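Local structure of protein-glutamate methylesterase/protein-glutamine glutaminase (Thermotoga maritima, 3SFT) at residues G7-I12 and E121-K126; K158-V163 and P181-P186; I25-P30 and S57-T62. The protein removes methyl groups from specific methylglutamate residues of chemoreceptors and probably also deamidates specific glutamines, this chain being its catalytic domain. One frame throughout, in Å; residues are numbered along the deposited sequence.

Interaction 1 of 3, residues G7-I12 and E121-K126; sequences GKIVVI and EIYKSK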
loop_
_atom_site.group_PDB
_atom_site.type_symbol
_atom_site.label_atom_id
_atom_site.label_comp_id
_atom_site.label_asym_id
_atom_site.label_seq_id
_atom_site.Cartn_x
_atom_site.Cartn_y
_atom_site.Cartn_z
ATOM N N GLY A 7 9.087 7.076 -12.727
ATOM C CA GLY A 7 8.346 5.859 -12.462
ATOM C C GLY A 7 7.099 5.997 -11.606
ATOM O O GLY A 7 6.727 7.087 -11.163
ATOM N N LYS A 8 6.463 4.859 -11.365
ATOM C CA LYS A 8 5.250 4.800 -10.572
ATOM C C LYS A 8 5.519 4.249 -9.179
ATOM O O LYS A 8 6.658 3.924 -8.834
ATOM C CB LYS A 8 4.221 3.923 -11.287
ATOM C CG LYS A 8 3.961 4.358 -12.718
ATOM C CD LYS A 8 2.789 3.631 -13.336
ATOM C CE LYS A 8 2.536 4.139 -14.749
ATOM N NZ LYS A 8 1.283 3.586 -15.335
ATOM N N ILE A 9 4.466 4.185 -8.371
ATOM C CA ILE A 9 4.549 3.646 -7.021
ATOM C C ILE A 9 3.235 2.946 -6.686
ATOM O O ILE A 9 2.165 3.337 -7.158
ATOM C CB ILE A 9 4.831 4.746 -5.963
ATOM C CG1 ILE A 9 5.232 4.097 -4.634
ATOM C CG2 ILE A 9 3.611 5.657 -5.786
ATOM C CD1 ILE A 9 5.557 5.090 -3.542
ATOM N N VAL A 10 3.333 1.871 -5.920
ATOM C CA VAL A 10 2.161 1.126 -5.506
ATOM C C VAL A 10 2.071 1.204 -3.986
ATOM O O VAL A 10 3.018 0.873 -3.280
ATOM C CB VAL A 10 2.240 -0.351 -5.951
ATOM C CG1 VAL A 10 0.979 -1.098 -5.519
ATOM C CG2 VAL A 10 2.419 -0.438 -7.463
ATOM N N VAL A 11 0.955 1.719 -3.494
ATOM C CA VAL A 11 0.732 1.832 -2.065
ATOM C C VAL A 11 -0.468 0.947 -1.754
ATOM O O VAL A 11 -1.550 1.132 -2.312
ATOM C CB VAL A 11 0.450 3.290 -1.648
ATOM C CG1 VAL A 11 0.182 3.367 -0.152
ATOM C CG2 VAL A 11 1.629 4.184 -2.023
ATOM N N ILE A 12 -0.241 -0.043 -0.895
ATOM C CA ILE A 12 -1.264 -1.001 -0.505
ATOM C C ILE A 12 -1.682 -0.803 0.940
ATOM O O ILE A 12 -0.833 -0.656 1.823
ATOM C CB ILE A 12 -0.745 -2.453 -0.633
ATOM C CG1 ILE A 12 -0.163 -2.691 -2.031
ATOM C CG2 ILE A 12 -1.867 -3.437 -0.321
ATOM C CD1 ILE A 12 0.247 -4.136 -2.304
ATOM N N GLU A 121 0.766 13.143 -3.693
ATOM C CA GLU A 121 1.288 14.485 -3.910
ATOM C C GLU A 121 2.618 14.464 -4.670
ATOM O O GLU A 121 2.908 15.373 -5.452
ATOM C CB GLU A 121 1.450 15.184 -2.564
ATOM C CG GLU A 121 1.274 16.690 -2.613
ATOM C CD GLU A 121 1.050 17.297 -1.229
ATOM O OE1 GLU A 121 0.359 16.663 -0.396
ATOM O OE2 GLU A 121 1.561 18.411 -0.976
ATOM N N ILE A 122 3.407 13.412 -4.457
ATOM C CA ILE A 122 4.704 13.262 -5.110
ATOM C C ILE A 122 4.605 12.620 -6.490
ATOM O O ILE A 122 5.107 13.166 -7.471
ATOM C CB ILE A 122 5.673 12.403 -4.258
ATOM C CG1 ILE A 122 5.960 13.086 -2.919
ATOM C CG2 ILE A 122 6.971 12.158 -5.015
ATOM C CD1 ILE A 122 6.838 12.262 -1.998
ATOM N N TYR A 123 3.979 11.447 -6.550
ATOM C CA TYR A 123 3.840 10.707 -7.798
ATOM C C TYR A 123 2.664 11.115 -8.687
ATOM O O TYR A 123 2.645 10.798 -9.876
ATOM C CB TYR A 123 3.795 9.206 -7.510
ATOM C CG TYR A 123 5.097 8.651 -6.970
ATOM C CD1 TYR A 123 6.014 8.025 -7.815
ATOM C CD2 TYR A 123 5.411 8.748 -5.616
ATOM C CE1 TYR A 123 7.216 7.508 -7.321
ATOM C CE2 TYR A 123 6.604 8.237 -5.113
ATOM C CZ TYR A 123 7.499 7.620 -5.969
ATOM O OH TYR A 123 8.676 7.116 -5.468
ATOM N N LYS A 124 1.685 11.800 -8.109
ATOM C CA LYS A 124 0.502 12.252 -8.844
ATOM C C LYS A 124 -0.164 11.184 -9.722
ATOM O O LYS A 124 -0.530 10.122 -9.222
ATOM C CB LYS A 124 0.824 13.523 -9.642
ATOM C CG LYS A 124 1.148 14.718 -8.754
ATOM C CD LYS A 124 1.300 15.997 -9.562
ATOM C CE LYS A 124 1.540 17.205 -8.660
ATOM N NZ LYS A 124 2.861 17.131 -7.976
ATOM N N SER A 125 -0.292 11.441 -11.024
ATOM C CA SER A 125 -0.936 10.482 -11.927
ATOM C C SER A 125 -0.241 9.120 -11.993
ATOM O O SER A 125 -0.832 8.143 -12.445
ATOM C CB SER A 125 -1.094 11.063 -13.339
ATOM O OG SER A 125 0.142 11.115 -14.030
ATOM N N LYS A 126 1.003 9.054 -11.525
ATOM C CA LYS A 126 1.758 7.803 -11.531
ATOM C C LYS A 126 1.571 7.000 -10.232
ATOM O O LYS A 126 2.282 6.021 -9.987
ATOM C CB LYS A 126 3.250 8.082 -11.778
ATOM C CG LYS A 126 3.553 8.756 -13.118
ATOM C CD LYS A 126 2.930 7.989 -14.282
ATOM C CE LYS A 126 3.184 8.686 -15.615
ATOM N NZ LYS A 126 4.633 8.684 -15.990
#
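Lys126, Tyr123 and Ile9 supply most of the buried surface. The carbonyl of Lys126 points at the start of strand 9-14 and accepts the N-H of Ile9 at 3.3 Å from N to O, a long bond with an N-H...O angle of 151°. Beside it, CB of Lys8 rests only 3.1 Å from Lys126 O. The two lysine side chains then cross obliquely, Lys8 CE meeting Lys126 CD at 3.9 Å, but their ammonium groups stay apart and Lys8 NZ bonds to the carbonyl of Leu192. Lys126 immediately precedes strand 127-131, so the bond from Ile9 starts the parallel pairing that its backbone continues with Ile128, in the central sheet of a doubly wound alpha/beta domain. One turn back, at the end of helix 112-123, the Tyr123 ring lies across the Ile9 side chain. With Ile9 CG1 anti to the backbone N (chi1 -167°), CG2 falls between that N and the carbonyl carbon and makes a CH-pi contact over one ring face, 3.7 Å from the centroid. CD1 of Ile9 reaches Tyr123 CE2 at 3.7 Å, while Gly7 O sits in the ring plane at the edge, 3.5 Å from CD1 of Tyr123. An alanine in place of Tyr123 would probably open a gap between strand and helix end, with both Ile9 methyls losing the ring they pack on. Val95 and Val5 also touch the tyrosine.

Interaction 2 of 3, residues K158-V163 and P181-P186; sequences KETCVV and PAYKIP
Glu159 and Tyr183 meet at about a right angle, the tyrosine hydroxyl donating to the carboxylate with OH 2.7 Å from OE2. The hydroxyl comes in on the syn side of OE2, 21° out of the carboxylate plane, and carboxylate and ring planes are turned 58° apart. OE2 lies at the edge of the tyrosine ring, near its plane, and close to CE2 as well as the hydroxyl. Both residues also touch a crystal neighbour. The ring gets there because Tyr183 CG sits between the backbone N and the carbonyl carbon; Pro181 CG then lies over one ring face. The contact joins the loops that leave the C-terminal ends of the two strands of a beta-alpha-beta crossover, 152-156 and 178-180, linked through helix 166-172; the second of these loops leads on into helix 185-192. Deeper in, Thr160 OG1 takes the Ala182 N-H at 2.8 Å from N, nearly straight at 177°. The same hydroxyl is hydrogen-bonded to Glu156 OE2, and two partners thus fix its rotation. The other branch, CG2, touches both the proline and the ring, 3.8 Å from Pro181 CB and as far from Tyr183 CE2. Ala182 CB comes up on the hydroxyl side, 3.5 Å from Thr160 OG1.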
loop_
_atom_site.group_PDB
_atom_site.type_symbol
_atom_site.label_atom_id
_atom_site.label_comp_id
_atom_site.label_asym_id
_atom_site.label_seq_id
_atom_site.Cartn_x
_atom_site.Cartn_y
_atom_site.Cartn_z
ATOM N N LYS A 158 -14.868 -8.656 -2.989
ATOM C CA LYS A 158 -15.397 -9.367 -1.823
ATOM C C LYS A 158 -15.023 -10.851 -1.786
ATOM O O LYS A 158 -14.900 -11.443 -0.713
ATOM C CB LYS A 158 -16.926 -9.226 -1.778
ATOM C CG LYS A 158 -17.559 -9.751 -0.496
ATOM C CD LYS A 158 -19.077 -9.639 -0.524
ATOM C CE LYS A 158 -19.691 -10.119 0.785
ATOM N NZ LYS A 158 -19.339 -9.238 1.934
ATOM N N GLU A 159 -14.838 -11.447 -2.959
ATOM C CA GLU A 159 -14.488 -12.863 -3.068
ATOM C C GLU A 159 -13.319 -13.298 -2.183
ATOM O O GLU A 159 -13.428 -14.268 -1.426
ATOM C CB GLU A 159 -14.165 -13.210 -4.525
ATOM C CG GLU A 159 -13.759 -14.665 -4.752
ATOM C CD GLU A 159 -13.274 -14.935 -6.168
ATOM O OE1 GLU A 159 -13.723 -14.251 -7.114
ATOM O OE2 GLU A 159 -12.437 -15.844 -6.334
ATOM N N THR A 160 -12.210 -12.571 -2.268
ATOM C CA THR A 160 -11.018 -12.915 -1.507
ATOM C C THR A 160 -10.829 -12.199 -0.167
ATOM O O THR A 160 -9.852 -12.451 0.532
ATOM C CB THR A 160 -9.758 -12.746 -2.378
ATOM O OG1 THR A 160 -9.727 -11.425 -2.931
ATOM C CG2 THR A 160 -9.767 -13.760 -3.519
ATOM N N CYS A 161 -11.771 -11.332 0.199
ATOM C CA CYS A 161 -11.683 -10.600 1.460
ATOM C C CYS A 161 -12.185 -11.386 2.658
ATOM O O CYS A 161 -13.136 -12.163 2.556
ATOM C CB CYS A 161 -12.509 -9.306 1.405
ATOM S SG CYS A 161 -11.918 -7.999 0.325
ATOM N N VAL A 162 -11.551 -11.164 3.802
ATOM C CA VAL A 162 -12.002 -11.776 5.038
ATOM C C VAL A 162 -13.089 -10.806 5.522
ATOM O O VAL A 162 -14.177 -11.223 5.921
ATOM C CB VAL A 162 -10.863 -11.908 6.066
ATOM C CG1 VAL A 162 -11.410 -12.420 7.389
ATOM C CG2 VAL A 162 -9.813 -12.882 5.539
ATOM N N VAL A 163 -12.802 -9.510 5.390
ATOM C CA VAL A 163 -13.733 -8.442 5.757
ATOM C C VAL A 163 -13.800 -7.438 4.599
ATOM O O VAL A 163 -12.814 -6.782 4.267
ATOM C CB VAL A 163 -13.317 -7.704 7.057
ATOM C CG1 VAL A 163 -14.258 -6.548 7.316
ATOM C CG2 VAL A 163 -13.365 -8.654 8.251
ATOM N N PRO A 181 -10.313 -9.720 -7.385
ATOM C CA PRO A 181 -10.000 -10.645 -6.293
ATOM C C PRO A 181 -8.476 -10.573 -6.162
ATOM O O PRO A 181 -7.785 -10.268 -7.135
ATOM C CB PRO A 181 -10.491 -11.989 -6.832
ATOM C CG PRO A 181 -10.412 -11.831 -8.319
ATOM C CD PRO A 181 -10.927 -10.428 -8.520
ATOM N N ALA A 182 -7.963 -10.789 -4.958
ATOM C CA ALA A 182 -6.527 -10.689 -4.695
ATOM C C ALA A 182 -5.602 -11.319 -5.730
ATOM O O ALA A 182 -4.626 -10.694 -6.142
ATOM C CB ALA A 182 -6.208 -11.225 -3.306
ATOM N N TYR A 183 -5.916 -12.538 -6.161
ATOM C CA TYR A 183 -5.091 -13.245 -7.142
ATOM C C TYR A 183 -4.986 -12.584 -8.522
ATOM O O TYR A 183 -4.035 -12.848 -9.264
ATOM C CB TYR A 183 -5.526 -14.715 -7.266
ATOM C CG TYR A 183 -6.986 -14.937 -7.621
ATOM C CD1 TYR A 183 -7.412 -14.928 -8.953
ATOM C CD2 TYR A 183 -7.935 -15.172 -6.628
ATOM C CE1 TYR A 183 -8.746 -15.149 -9.285
ATOM C CE2 TYR A 183 -9.269 -15.393 -6.947
ATOM C CZ TYR A 183 -9.666 -15.380 -8.280
ATOM O OH TYR A 183 -10.984 -15.596 -8.607
ATOM N N LYS A 184 -5.957 -11.747 -8.883
ATOM C CA LYS A 184 -5.904 -11.058 -10.174
ATOM C C LYS A 184 -5.216 -9.695 -10.077
ATOM O O LYS A 184 -4.927 -9.064 -11.093
ATOM C CB LYS A 184 -7.301 -10.893 -10.778
ATOM C CG LYS A 184 -7.797 -12.123 -11.535
ATOM C CD LYS A 184 -9.107 -11.839 -12.253
ATOM C CE LYS A 184 -9.573 -13.031 -13.088
ATOM N NZ LYS A 184 -8.654 -13.328 -14.228
ATOM N N ILE A 185 -4.969 -9.247 -8.850
ATOM C CA ILE A 185 -4.318 -7.962 -8.606
ATOM C C ILE A 185 -2.870 -7.896 -9.124
ATOM O O ILE A 185 -2.492 -6.908 -9.745
ATOM C CB ILE A 185 -4.414 -7.558 -7.103
ATOM C CG1 ILE A 185 -5.885 -7.338 -6.725
ATOM C CG2 ILE A 185 -3.594 -6.299 -6.816
ATOM C CD1 ILE A 185 -6.103 -6.732 -5.341
ATOM N N PRO A 186 -2.049 -8.940 -8.883
ATOM C CA PRO A 186 -0.657 -8.934 -9.361
ATOM C C PRO A 186 -0.594 -8.761 -10.875
ATOM O O PRO A 186 0.254 -8.037 -11.398
ATOM C CB PRO A 186 -0.166 -10.334 -8.993
ATOM C CG PRO A 186 -0.947 -10.670 -7.809
ATOM C CD PRO A 186 -2.324 -10.177 -8.131
#

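Interaction 3 of 3, residues I25-P30 and S57-T62; sequences IIPNLP and STSELT
Two helix-to-strand connections of the alpha/beta domain come together where Pro27 meets Ser59: residues 25-30 lie between helix 18-22 and strand 37-41, and residues 57-62 carry the end of helix 48-58 into edge strand 62-65. The backbones are closest here, with the two CA atoms 4.1 Å apart. Ser59 points its side chain across, OG anti to the carbonyl carbon (chi1 -49°), and this places OG 3.4 Å from Ile26 CG2 and close to Pro27 CA. Pro27 has no N-H to offer, and the hydroxyl is instead hydrogen-bonded back to Leu55 O in the last turn of the preceding helix 48-58. Thr58 lies side by side with the proline ring, its OG1 3.5 Å from Pro27 CG, while the Thr58 carbonyl oxygen approaches CB of the same ring. Further along, Leu61 reaches over with both methyls. CD1 packs on Leu29, 3.8 Å from CB, the two leucines crossing one another, and CD2 lies 3.3 Å from the carbonyl oxygen of Pro30. Ile37 touches both leucines and Val77 touches Leu61, so this end of the contact packs against side chains of strands 37-41 and 76-79.

No direct hydrogen bond joins the segments; the polar backbone atoms are bridged by one water. It donates to Ile26 O at 3.0 Å and to Leu29 O at 2.6 Å, and accepts from Leu61 N at 3.0 Å. Three bonds therefore hold it between a turn that presents two carbonyls and a chain about to enter a strand. Both segments are helix-to-strand connections of a wound parallel alpha/beta fold, leading to strands 37-41 and 62-65.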
loop_
_atom_site.group_PDB
_atom_site.type_symbol
_atom_site.label_atom_id
_atom_site.label_comp_id
_atom_site.label_asym_id
_atom_site.label_seq_id
_atom_site.Cartn_x
_atom_site.Cartn_y
_atom_site.Cartn_z
ATOM N N ILE A 25 -0.721 -11.866 -3.690
ATOM C CA ILE A 25 -0.234 -10.738 -4.486
ATOM C C ILE A 25 1.284 -10.613 -4.602
ATOM O O ILE A 25 1.849 -10.792 -5.680
ATOM C CB ILE A 25 -0.786 -9.395 -3.940
ATOM C CG1 ILE A 25 -2.311 -9.447 -3.839
ATOM C CG2 ILE A 25 -0.364 -8.237 -4.841
ATOM C CD1 ILE A 25 -2.915 -8.211 -3.205
ATOM N N ILE A 26 1.925 -10.269 -3.489
ATOM C CA ILE A 26 3.371 -10.069 -3.439
ATOM C C ILE A 26 4.236 -11.205 -4.004
ATOM O O ILE A 26 5.152 -10.948 -4.786
ATOM C CB ILE A 26 3.820 -9.700 -2.003
ATOM C CG1 ILE A 26 3.019 -8.489 -1.513
ATOM C CG2 ILE A 26 5.325 -9.404 -1.956
ATOM C CD1 ILE A 26 3.102 -7.269 -2.426
ATOM N N PRO A 27 3.961 -12.467 -3.620
ATOM C CA PRO A 27 4.752 -13.595 -4.129
ATOM C C PRO A 27 4.643 -13.798 -5.640
ATOM O O PRO A 27 5.487 -14.459 -6.235
ATOM C CB PRO A 27 4.163 -14.792 -3.374
ATOM C CG PRO A 27 3.683 -14.183 -2.087
ATOM C CD PRO A 27 3.016 -12.929 -2.586
ATOM N N ASN A 28 3.611 -13.217 -6.254
ATOM C CA ASN A 28 3.386 -13.362 -7.690
ATOM C C ASN A 28 3.854 -12.184 -8.548
ATOM O O ASN A 28 3.346 -11.962 -9.650
ATOM C CB ASN A 28 1.913 -13.678 -7.956
ATOM C CG ASN A 28 1.435 -14.921 -7.207
ATOM O OD1 ASN A 28 0.350 -14.930 -6.623
ATOM N ND2 ASN A 28 2.255 -15.969 -7.209
ATOM N N LEU A 29 4.806 -11.417 -8.029
ATOM C CA LEU A 29 5.365 -10.283 -8.758
ATOM C C LEU A 29 6.828 -10.595 -9.066
ATOM O O LEU A 29 7.536 -11.168 -8.237
ATOM C CB LEU A 29 5.235 -8.991 -7.949
ATOM C CG LEU A 29 3.804 -8.464 -7.783
ATOM C CD1 LEU A 29 3.797 -7.245 -6.878
ATOM C CD2 LEU A 29 3.214 -8.116 -9.140
ATOM N N PRO A 30 7.298 -10.222 -10.265
ATOM C CA PRO A 30 8.683 -10.475 -10.673
ATOM C C PRO A 30 9.712 -9.678 -9.882
ATOM O O PRO A 30 9.422 -8.590 -9.388
ATOM C CB PRO A 30 8.673 -10.070 -12.148
ATOM C CG PRO A 30 7.690 -8.928 -12.164
ATOM C CD PRO A 30 6.572 -9.461 -11.300
ATOM N N SER A 57 10.097 -14.504 2.436
ATOM C CA SER A 57 10.383 -15.927 2.261
ATOM C C SER A 57 9.748 -16.567 1.036
ATOM O O SER A 57 10.276 -17.533 0.494
ATOM C CB SER A 57 9.965 -16.718 3.507
ATOM O OG SER A 57 10.765 -16.365 4.621
ATOM N N THR A 58 8.623 -16.022 0.595
ATOM C CA THR A 58 7.908 -16.571 -0.550
ATOM C C THR A 58 7.942 -15.702 -1.803
ATOM O O THR A 58 7.350 -16.070 -2.820
ATOM C CB THR A 58 6.431 -16.818 -0.185
ATOM O OG1 THR A 58 5.851 -15.591 0.276
ATOM C CG2 THR A 58 6.316 -17.865 0.918
ATOM N N SER A 59 8.649 -14.574 -1.751
ATOM C CA SER A 59 8.698 -13.657 -2.899
ATOM C C SER A 59 10.074 -13.464 -3.537
ATOM O O SER A 59 11.108 -13.677 -2.903
ATOM C CB SER A 59 8.163 -12.276 -2.487
ATOM O OG SER A 59 6.922 -12.374 -1.812
ATOM N N GLU A 60 10.069 -13.050 -4.801
ATOM C CA GLU A 60 11.305 -12.773 -5.523
ATOM C C GLU A 60 11.760 -11.361 -5.173
ATOM O O GLU A 60 12.955 -11.070 -5.158
ATOM C CB GLU A 60 11.110 -12.923 -7.033
ATOM C CG GLU A 60 11.098 -14.371 -7.502
ATOM C CD GLU A 60 12.360 -15.125 -7.091
ATOM O OE1 GLU A 60 13.449 -14.812 -7.623
ATOM O OE2 GLU A 60 12.263 -16.027 -6.227
ATOM N N LEU A 61 10.792 -10.491 -4.884
ATOM C CA LEU A 61 11.073 -9.112 -4.491
ATOM C C LEU A 61 11.624 -9.136 -3.069
ATOM O O LEU A 61 11.336 -10.053 -2.303
ATOM C CB LEU A 61 9.788 -8.269 -4.514
ATOM C CG LEU A 61 9.132 -7.941 -5.859
ATOM C CD1 LEU A 61 7.733 -7.394 -5.638
ATOM C CD2 LEU A 61 9.987 -6.936 -6.631
ATOM N N THR A 62 12.418 -8.134 -2.717
ATOM C CA THR A 62 12.973 -8.063 -1.373
ATOM C C THR A 62 11.983 -7.340 -0.467
ATOM O O THR A 62 11.693 -6.158 -0.665
ATOM C CB THR A 62 14.329 -7.328 -1.358
ATOM O OG1 THR A 62 15.248 -8.016 -2.217
ATOM C CG2 THR A 62 14.902 -7.288 0.059
HETATM O O HOH W 1 7.970 -11.320 -5.646
#

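From the N terminus, residues 7-12 open interaction 1 on strand 9-14, near the middle of the parallel sheet. Residues 25-30 and 57-62 open and close interaction 3, joining two helix-to-strand connections, before residues 121-126 close interaction 1 and bring the end of helix 112-123 to the start of strand 9-14. The shorter loop lies within the longer. Interaction 2 follows in series, residues 158-163 meeting 181-186 toward the sheet edge formed by strand 178-180. No two of the loops cross. Interaction 3 adjoins both others: Ile12 CD1 packs on Ile26 CD1 at 4.2 Å, and Pro186 CG lies 3.4 Å from Ile25 CA. Interactions 1 and 2 do not touch.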